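Local coordinates for receptor-like protein kinase ANXUR1 (Arabidopsis thaliana, PDB 6FIG) that probably acts as a cell-surface receptor kinase in plant reproduction, with an extracellular part built from two tandem malectin-like domains, at residues A13-Q17 with L47-P51; K19-E23 with N154-V158; N33-A39 with M53-F58. All coordinates share one frame. Where two conformers were deposited one is given. Numbering follows the deposited sequence.

The three contacts meet around one calcium ion. Contact 1 contributes P51 O, contact 2 contributes N154 O, and contact 3 contributes both T54 O and T54 OG1; S7 OG and C8 O complete the six ligand atoms. The centres of contacts 1 and 2 lie about 8 Å apart, and W22 joins them: its N is 2.7 Å from S14 O, and its CD1 packs 3.3 Å from V50 CG1. Contact 3 is centred about 15 Å from contact 2 and 16 Å from contact 1. It meets contact 2 where N154 ND2 comes 2.9 Å from T54 O, a probable hydrogen bond, while the loop of contact 1 runs on directly into its strand 54-58.

Contact 1: A13-Q17 with L47-P51; sequences ASADQ and LSTVP. With CA (calcium ion), chain I.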
loop_
_atom_site.group_PDB
_atom_site.type_symbol
_atom_site.label_atom_id
_atom_site.label_comp_id
_atom_site.label_asym_id
_atom_site.label_seq_id
_atom_site.Cartn_x
_atom_site.Cartn_y
_atom_site.Cartn_z
ATOM N N ALA A 13 -10.688 11.772 9.546
ATOM C CA ALA A 13 -9.823 10.635 9.194
ATOM C C ALA A 13 -9.393 9.937 10.482
ATOM O O ALA A 13 -9.224 10.587 11.527
ATOM C CB ALA A 13 -8.606 11.120 8.424
ATOM N N SER A 14 -9.263 8.618 10.415
ATOM C CA SER A 14 -8.883 7.812 11.565
ATOM C C SER A 14 -7.938 6.702 11.118
ATOM O O SER A 14 -7.813 6.451 9.924
ATOM C CB SER A 14 -10.125 7.235 12.246
ATOM O OG SER A 14 -10.901 6.431 11.365
ATOM N N ALA A 15 -7.278 6.062 12.077
ATOM C CA ALA A 15 -6.382 4.931 11.798
ATOM C C ALA A 15 -6.539 3.910 12.891
ATOM O O ALA A 15 -6.724 4.273 14.047
ATOM C CB ALA A 15 -4.935 5.393 11.712
ATOM N N ASP A 16 -6.460 2.632 12.529
ATOM C CA ASP A 16 -6.610 1.537 13.502
ATOM C C ASP A 16 -5.257 1.067 14.097
ATOM O O ASP A 16 -4.211 1.666 13.832
ATOM C CB ASP A 16 -7.444 0.391 12.907
ATOM C CG ASP A 16 -6.746 -0.353 11.765
ATOM O OD1 ASP A 16 -5.499 -0.293 11.664
ATOM O OD2 ASP A 16 -7.476 -0.995 10.963
ATOM N N GLN A 17 -5.300 0.005 14.899
ATOM C CA GLN A 17 -4.109 -0.538 15.591
ATOM C C GLN A 17 -3.075 -1.151 14.639
ATOM O O GLN A 17 -1.921 -1.315 15.005
ATOM C CB GLN A 17 -4.520 -1.581 16.660
ATOM C CG GLN A 17 -4.700 -3.034 16.196
ATOM C CD GLN A 17 -5.714 -3.260 15.067
ATOM O OE1 GLN A 17 -6.574 -2.412 14.780
ATOM N NE2 GLN A 17 -5.626 -4.426 14.430
ATOM N N LEU A 47 -9.622 -4.615 19.233
ATOM C CA LEU A 47 -8.222 -4.221 19.064
ATOM C C LEU A 47 -8.114 -2.716 18.850
ATOM O O LEU A 47 -7.115 -2.094 19.239
ATOM C CB LEU A 47 -7.602 -4.966 17.878
ATOM C CG LEU A 47 -7.699 -6.500 17.877
ATOM C CD1 LEU A 47 -7.075 -7.096 16.618
ATOM C CD2 LEU A 47 -7.053 -7.067 19.135
ATOM N N SER A 48 -9.167 -2.136 18.261
ATOM C CA SER A 48 -9.230 -0.713 17.951
ATOM C C SER A 48 -10.651 -0.188 18.121
ATOM O O SER A 48 -11.601 -0.955 18.024
ATOM C CB SER A 48 -8.807 -0.520 16.498
ATOM O OG SER A 48 -8.590 0.838 16.201
ATOM N N THR A 49 -10.786 1.117 18.326
ATOM C CA THR A 49 -12.096 1.778 18.212
ATOM C C THR A 49 -12.441 2.072 16.734
ATOM O O THR A 49 -13.558 2.497 16.449
ATOM C CB THR A 49 -12.182 3.092 19.013
ATOM O OG1 THR A 49 -11.266 4.052 18.478
ATOM C CG2 THR A 49 -11.894 2.880 20.508
ATOM N N VAL A 50 -11.486 1.854 15.814
ATOM C CA VAL A 50 -11.641 2.166 14.387
ATOM C C VAL A 50 -11.730 0.850 13.597
ATOM O O VAL A 50 -10.811 0.038 13.700
ATOM C CB VAL A 50 -10.403 2.956 13.892
ATOM C CG1 VAL A 50 -10.494 3.252 12.400
ATOM C CG2 VAL A 50 -10.215 4.248 14.692
ATOM N N PRO A 51 -12.794 0.582 12.820
ATOM C CA PRO A 51 -13.953 1.438 12.579
ATOM C C PRO A 51 -15.125 1.164 13.534
ATOM O O PRO A 51 -16.180 1.792 13.399
ATOM C CB PRO A 51 -14.365 1.011 11.165
ATOM C CG PRO A 51 -14.098 -0.447 11.160
ATOM C CD PRO A 51 -12.826 -0.618 11.957
HETATM CA CA CA I . -17.312 3.368 11.897
HETATM O O HOH W 1 -9.656 -1.936 12.107
#
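V50 packs its isopropyl group against strand 14-15: CG1 lies 3.4 Å from S14 OG and CG2 3.6 Å from A15 O. Its CB is also 4.0 Å from D16 CB, and these two residues bring the backbones closest, with 5.1 Å between their CA atoms. The two segments run in nearly opposite directions, 170° apart, yet they are not paired as strands. A water joins them instead, donating to D16 OD2 at 2.6 Å and to V50 O at 2.8 Å. D16 OD2 also accepts from W22 NE1, while OD1 takes the backbone N of D18, an Asx turn, and that of K20. Farther along, S48 OG sits 3.4 Å from D16 CA and accepts from V50 N at 3.1 Å, forming an ST turn. At the exposed end, Q17 lies along the loop, with OE1 3.4 Å from S48 CB and NE2 3.7 Å from L47 CD1. The loop then passes through the cis peptide bond between V50 and P51, and P51 O binds the metal at 2.5 Å. The arrangement is a surface loop, packed on a short strand, that delivers a backbone carbonyl to the calcium site of a malectin-like domain.

Contact 2: K19-E23 with N154-V158; sequences KKKWE and NGIEV. With CA (calcium ion), chain I; EDO (1,2-ethanediol), chain J.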
loop_
_atom_site.group_PDB
_atom_site.type_symbol
_atom_site.label_atom_id
_atom_site.label_comp_id
_atom_site.label_asym_id
_atom_site.label_seq_id
_atom_site.Cartn_x
_atom_site.Cartn_y
_atom_site.Cartn_z
ATOM N N LYS A 19 -2.340 0.227 11.708
ATOM C CA LYS A 19 -1.949 1.372 10.884
ATOM C C LYS A 19 -2.728 1.549 9.569
ATOM O O LYS A 19 -2.297 2.310 8.703
ATOM C CB LYS A 19 -0.429 1.367 10.641
ATOM C CG LYS A 19 0.396 1.440 11.920
ATOM C CD LYS A 19 1.842 1.803 11.613
ATOM C CE LYS A 19 2.798 1.367 12.718
ATOM N NZ LYS A 19 2.509 2.045 14.010
ATOM N N LYS A 20 -3.878 0.894 9.439
ATOM C CA LYS A 20 -4.736 1.085 8.281
ATOM C C LYS A 20 -5.404 2.455 8.412
ATOM O O LYS A 20 -5.903 2.781 9.488
ATOM C CB LYS A 20 -5.810 0.009 8.220
ATOM C CG LYS A 20 -6.748 0.097 7.022
ATOM C CD LYS A 20 -7.760 -1.043 7.029
ATOM C CE LYS A 20 -7.167 -2.342 6.507
ATOM N NZ LYS A 20 -7.223 -2.476 5.032
ATOM N N LYS A 21 -5.373 3.237 7.333
ATOM C CA LYS A 21 -5.997 4.559 7.319
ATOM C C LYS A 21 -7.449 4.422 6.904
ATOM O O LYS A 21 -7.770 3.708 5.956
ATOM C CB LYS A 21 -5.272 5.518 6.377
ATOM C CG LYS A 21 -3.909 5.954 6.887
ATOM C CD LYS A 21 -3.231 6.923 5.921
ATOM C CE LYS A 21 -1.720 6.766 5.933
ATOM N NZ LYS A 21 -1.273 5.442 5.427
ATOM N N TRP A 22 -8.330 5.102 7.635
ATOM C CA TRP A 22 -9.760 5.102 7.340
ATOM C C TRP A 22 -10.238 6.542 7.152
ATOM O O TRP A 22 -9.647 7.488 7.696
ATOM C CB TRP A 22 -10.548 4.484 8.489
ATOM C CG TRP A 22 -10.284 3.045 8.759
ATOM C CD1 TRP A 22 -9.220 2.517 9.411
ATOM C CD2 TRP A 22 -11.124 1.939 8.406
ATOM N NE1 TRP A 22 -9.344 1.152 9.502
ATOM C CE2 TRP A 22 -10.501 0.769 8.886
ATOM C CE3 TRP A 22 -12.337 1.823 7.725
ATOM C CZ2 TRP A 22 -11.052 -0.507 8.714
ATOM C CZ3 TRP A 22 -12.885 0.551 7.558
ATOM C CH2 TRP A 22 -12.231 -0.595 8.033
ATOM N N GLU A 23 -11.300 6.697 6.369
ATOM C CA GLU A 23 -11.914 7.997 6.118
ATOM C C GLU A 23 -13.424 7.927 6.296
ATOM O O GLU A 23 -13.999 6.840 6.299
ATOM C CB GLU A 23 -11.571 8.500 4.711
ATOM C CG GLU A 23 -12.207 7.723 3.563
ATOM C CD GLU A 23 -11.849 8.306 2.214
ATOM O OE1 GLU A 23 -12.181 9.475 1.957
ATOM O OE2 GLU A 23 -11.221 7.608 1.412
ATOM N N ASN A 154 -20.515 -0.436 10.281
ATOM C CA ASN A 154 -19.424 0.286 10.951
ATOM C C ASN A 154 -18.274 0.645 10.027
ATOM O O ASN A 154 -17.637 1.695 10.188
ATOM C CB ASN A 154 -18.905 -0.518 12.124
ATOM C CG ASN A 154 -19.984 -0.790 13.142
ATOM O OD1 ASN A 154 -20.694 -1.785 13.034
ATOM N ND2 ASN A 154 -20.132 0.104 14.117
ATOM N N GLY A 155 -18.028 -0.205 9.038
ATOM C CA GLY A 155 -16.941 0.013 8.106
ATOM C C GLY A 155 -17.156 -0.695 6.791
ATOM O O GLY A 155 -17.771 -1.765 6.742
ATOM N N ILE A 156 -16.645 -0.084 5.734
ATOM C CA ILE A 156 -16.681 -0.670 4.389
ATOM C C ILE A 156 -15.302 -0.540 3.760
ATOM O O ILE A 156 -14.755 0.545 3.746
ATOM C CB ILE A 156 -17.735 0.014 3.489
ATOM C CG1 ILE A 156 -19.134 -0.136 4.085
ATOM C CG2 ILE A 156 -17.705 -0.575 2.082
ATOM C CD1 ILE A 156 -20.209 0.658 3.367
ATOM N N GLU A 157 -14.738 -1.644 3.243
ATOM C CA GLU A 157 -13.561 -1.559 2.367
ATOM C C GLU A 157 -13.859 -2.118 0.995
ATOM O O GLU A 157 -14.555 -3.126 0.870
ATOM C CB GLU A 157 -12.340 -2.299 2.904
ATOM C CG GLU A 157 -11.794 -1.841 4.222
ATOM C CD GLU A 157 -10.464 -2.523 4.479
ATOM O OE1 GLU A 157 -10.472 -3.592 5.103
ATOM O OE2 GLU A 157 -9.437 -2.001 3.992
ATOM N N VAL A 158 -13.369 -1.425 -0.017
ATOM C CA VAL A 158 -13.358 -1.893 -1.394
ATOM C C VAL A 158 -11.941 -1.819 -1.892
ATOM O O VAL A 158 -11.345 -0.757 -1.889
ATOM C CB VAL A 158 -14.302 -1.066 -2.273
ATOM C CG1 VAL A 158 -14.251 -1.572 -3.711
ATOM C CG2 VAL A 158 -15.712 -1.152 -1.727
HETATM CA CA CA I . -17.312 3.368 11.897
HETATM C C1 EDO J . -8.063 6.139 3.228
HETATM O O1 EDO J . -8.795 5.887 4.431
HETATM C C2 EDO J . -8.630 5.193 2.186
HETATM O O2 EDO J . -10.050 5.320 2.109
#
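A very short salt bridge dominates this contact: K20 NZ donates to E157 OE2 at 2.5 Å. Both charges have further partners, since E157 OE1 pairs with R77 and Y79 OH, and K20 NZ also meets T208 OG1. Segment 154-158 gives N154 O to calcium at 2.4 Å. In segment 19-23, E23 OE2 accepts from O2 of a 1,2-ethanediol, probably from the crystallisation liquor, at 2.7 Å. W22 packs between the salt bridge and the calcium-binding end with its six-membered ring, placing CH2 4.0 Å from E157 CG and CZ3 4.1 Å from G155 CA. A beta carbon on G155 would come within about 3.1 Å of CZ3, so the indole sits close against bare backbone. N154 and G155 together face Y79 in a classic beta bulge. Strands 21-23 and 155-158 are not neighbours: their axes come no closer than 9.1 Å and cross at 112°. Strand 4-7 pairs with both, parallel to strand 21-24 and antiparallel to strand 151-161, which has strand 73-80 as a further antiparallel partner.

Contact 3: N33-A39 with M53-F58; sequences NSIHATA and MTARIF. With CA (calcium ion), chain I.
T54 is a bidentate calcium ligand: with chi1 in p, it binds through O and OG1, both 2.4 Å from the ion. The motif is an antiparallel beta hairpin with a long connection, in the malectin-like domain. The axes of strands 35-38 and 54-58 approach to 4.7 Å, with 140° between their N-to-C directions. Both strands are extended (phi/psi -146/147 at A37, -140/162 at A55); M53, at -81/-5, leaves that conformation just before strand 54-58. I35-I57 and A37-A55 are hydrogen-bonded pairs, H36-R56 and T38-T54 non-hydrogen-bonded, with CA atoms 4.8 and 4.5 Å apart. I57 N donates to I35 O (3.1 Å), A55 N to A37 O (2.8 Å), A37 N to A55 O (2.9 Å) and A39 N to M53 O (2.9 Å). On the face with I35, A37, A55 and I57, A37 CB meets I57 CG1 at 3.8 Å. M53, in m throughout, brings SD 4.0 Å from A39 CB. The opposite face carries H36, T38, T54 and R56. Strand 54-58 also pairs with strand 151-161. R56 (chi t, t, m, -78°) forms a salt bridge with D25 through NE; its NH1 donates to S34 OG (chi1 p) and a water oxygen, both at 2.8 Å.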
loop_
_atom_site.group_PDB
_atom_site.type_symbol
_atom_site.label_atom_id
_atom_site.label_comp_id
_atom_site.label_asym_id
_atom_site.label_seq_id
_atom_site.Cartn_x
_atom_site.Cartn_y
_atom_site.Cartn_z
ATOM N N ASN A 33 -31.670 8.222 3.808
ATOM C CA ASN A 33 -31.365 9.070 4.952
ATOM C C ASN A 33 -30.739 8.177 5.990
ATOM O O ASN A 33 -30.943 6.976 5.975
ATOM C CB ASN A 33 -32.627 9.715 5.504
ATOM C CG ASN A 33 -33.229 10.711 4.540
ATOM O OD1 ASN A 33 -34.060 10.345 3.700
ATOM N ND2 ASN A 33 -32.792 11.962 4.625
ATOM N N SER A 34 -29.956 8.764 6.875
ATOM C CA SER A 34 -29.226 8.001 7.876
ATOM C C SER A 34 -28.651 8.978 8.853
ATOM O O SER A 34 -28.583 10.177 8.559
ATOM C CB SER A 34 -28.071 7.210 7.234
ATOM O OG SER A 34 -27.216 8.087 6.515
ATOM N N ILE A 35 -28.253 8.483 10.016
ATOM C CA ILE A 35 -27.507 9.290 10.972
ATOM C C ILE A 35 -26.276 8.542 11.456
ATOM O O ILE A 35 -26.211 7.297 11.377
ATOM C CB ILE A 35 -28.344 9.705 12.198
ATOM C CG1 ILE A 35 -28.898 8.470 12.930
ATOM C CG2 ILE A 35 -29.424 10.698 11.770
ATOM C CD1 ILE A 35 -29.591 8.815 14.232
ATOM N N HIS A 36 -25.306 9.321 11.933
ATOM C CA HIS A 36 -24.113 8.813 12.624
ATOM C C HIS A 36 -24.529 8.330 13.999
ATOM O O HIS A 36 -25.433 8.919 14.619
ATOM C CB HIS A 36 -23.084 9.933 12.842
ATOM C CG HIS A 36 -22.473 10.470 11.585
ATOM N ND1 HIS A 36 -21.379 11.310 11.599
ATOM C CD2 HIS A 36 -22.798 10.298 10.283
ATOM C CE1 HIS A 36 -21.060 11.636 10.360
ATOM N NE2 HIS A 36 -21.905 11.036 9.543
ATOM N N ALA A 37 -23.868 7.300 14.502
ATOM C CA ALA A 37 -24.073 6.848 15.868
ATOM C C ALA A 37 -22.776 6.332 16.443
ATOM O O ALA A 37 -21.956 5.767 15.730
ATOM C CB ALA A 37 -25.144 5.772 15.932
ATOM N N THR A 38 -22.598 6.528 17.743
ATOM C CA THR A 38 -21.456 5.981 18.452
ATOM C C THR A 38 -21.952 4.906 19.408
ATOM O O THR A 38 -22.963 5.101 20.109
ATOM C CB THR A 38 -20.696 7.084 19.209
ATOM O OG1 THR A 38 -20.450 8.177 18.309
ATOM C CG2 THR A 38 -19.359 6.557 19.747
ATOM N N ALA A 39 -21.238 3.782 19.443
ATOM C CA ALA A 39 -21.588 2.670 20.324
ATOM C C ALA A 39 -21.477 3.097 21.789
ATOM O O ALA A 39 -20.574 3.853 22.137
ATOM C CB ALA A 39 -20.687 1.484 20.081
ATOM N N MET A 53 -16.392 1.526 16.714
ATOM C CA MET A 53 -17.172 2.296 17.686
ATOM C C MET A 53 -18.117 3.312 17.061
ATOM O O MET A 53 -18.889 3.939 17.774
ATOM C CB MET A 53 -16.258 2.985 18.710
ATOM C CG MET A 53 -15.613 1.994 19.666
ATOM S SD MET A 53 -16.804 1.140 20.727
ATOM C CE MET A 53 -17.236 2.421 21.894
ATOM N N THR A 54 -18.071 3.472 15.743
ATOM C CA THR A 54 -18.937 4.404 15.050
ATOM C C THR A 54 -19.696 3.650 13.986
ATOM O O THR A 54 -19.141 2.767 13.349
ATOM C CB THR A 54 -18.107 5.510 14.398
ATOM O OG1 THR A 54 -16.987 4.911 13.708
ATOM C CG2 THR A 54 -17.617 6.469 15.454
ATOM N N ALA A 55 -20.955 4.014 13.779
ATOM C CA ALA A 55 -21.783 3.359 12.786
ATOM C C ALA A 55 -22.627 4.368 12.067
ATOM O O ALA A 55 -22.806 5.492 12.527
ATOM C CB ALA A 55 -22.663 2.301 13.443
ATOM N N ARG A 56 -23.123 3.955 10.912
ATOM C CA ARG A 56 -24.228 4.627 10.273
ATOM C C ARG A 56 -25.436 3.706 10.453
ATOM O O ARG A 56 -25.316 2.497 10.281
ATOM C CB ARG A 56 -23.924 4.848 8.798
ATOM C CG ARG A 56 -24.973 5.694 8.111
ATOM C CD ARG A 56 -24.540 6.164 6.746
ATOM N NE ARG A 56 -23.438 7.120 6.823
ATOM C CZ ARG A 56 -23.538 8.407 7.144
ATOM N NH1 ARG A 56 -24.705 8.969 7.461
ATOM N NH2 ARG A 56 -22.428 9.142 7.153
ATOM N N ILE A 57 -26.590 4.289 10.752
ATOM C CA ILE A 57 -27.815 3.543 11.030
ATOM C C ILE A 57 -28.841 3.888 9.939
ATOM O O ILE A 57 -29.066 5.066 9.661
ATOM C CB ILE A 57 -28.410 3.931 12.399
ATOM C CG1 ILE A 57 -27.346 3.903 13.519
ATOM C CG2 ILE A 57 -29.569 3.003 12.763
ATOM C CD1 ILE A 57 -26.708 2.561 13.769
ATOM N N PHE A 58 -29.431 2.853 9.330
ATOM C CA PHE A 58 -30.429 2.991 8.273
ATOM C C PHE A 58 -31.760 2.435 8.753
ATOM O O PHE A 58 -31.851 1.262 9.100
ATOM C CB PHE A 58 -30.008 2.221 7.005
ATOM C CG PHE A 58 -28.644 2.570 6.494
ATOM C CD1 PHE A 58 -28.391 3.838 6.015
ATOM C CD2 PHE A 58 -27.627 1.615 6.470
ATOM C CE1 PHE A 58 -27.143 4.172 5.512
ATOM C CE2 PHE A 58 -26.368 1.948 5.973
ATOM C CZ PHE A 58 -26.134 3.229 5.504
HETATM CA CA CA I . -17.312 3.368 11.897
HETATM O O HOH W 2 -25.499 11.580 8.212
#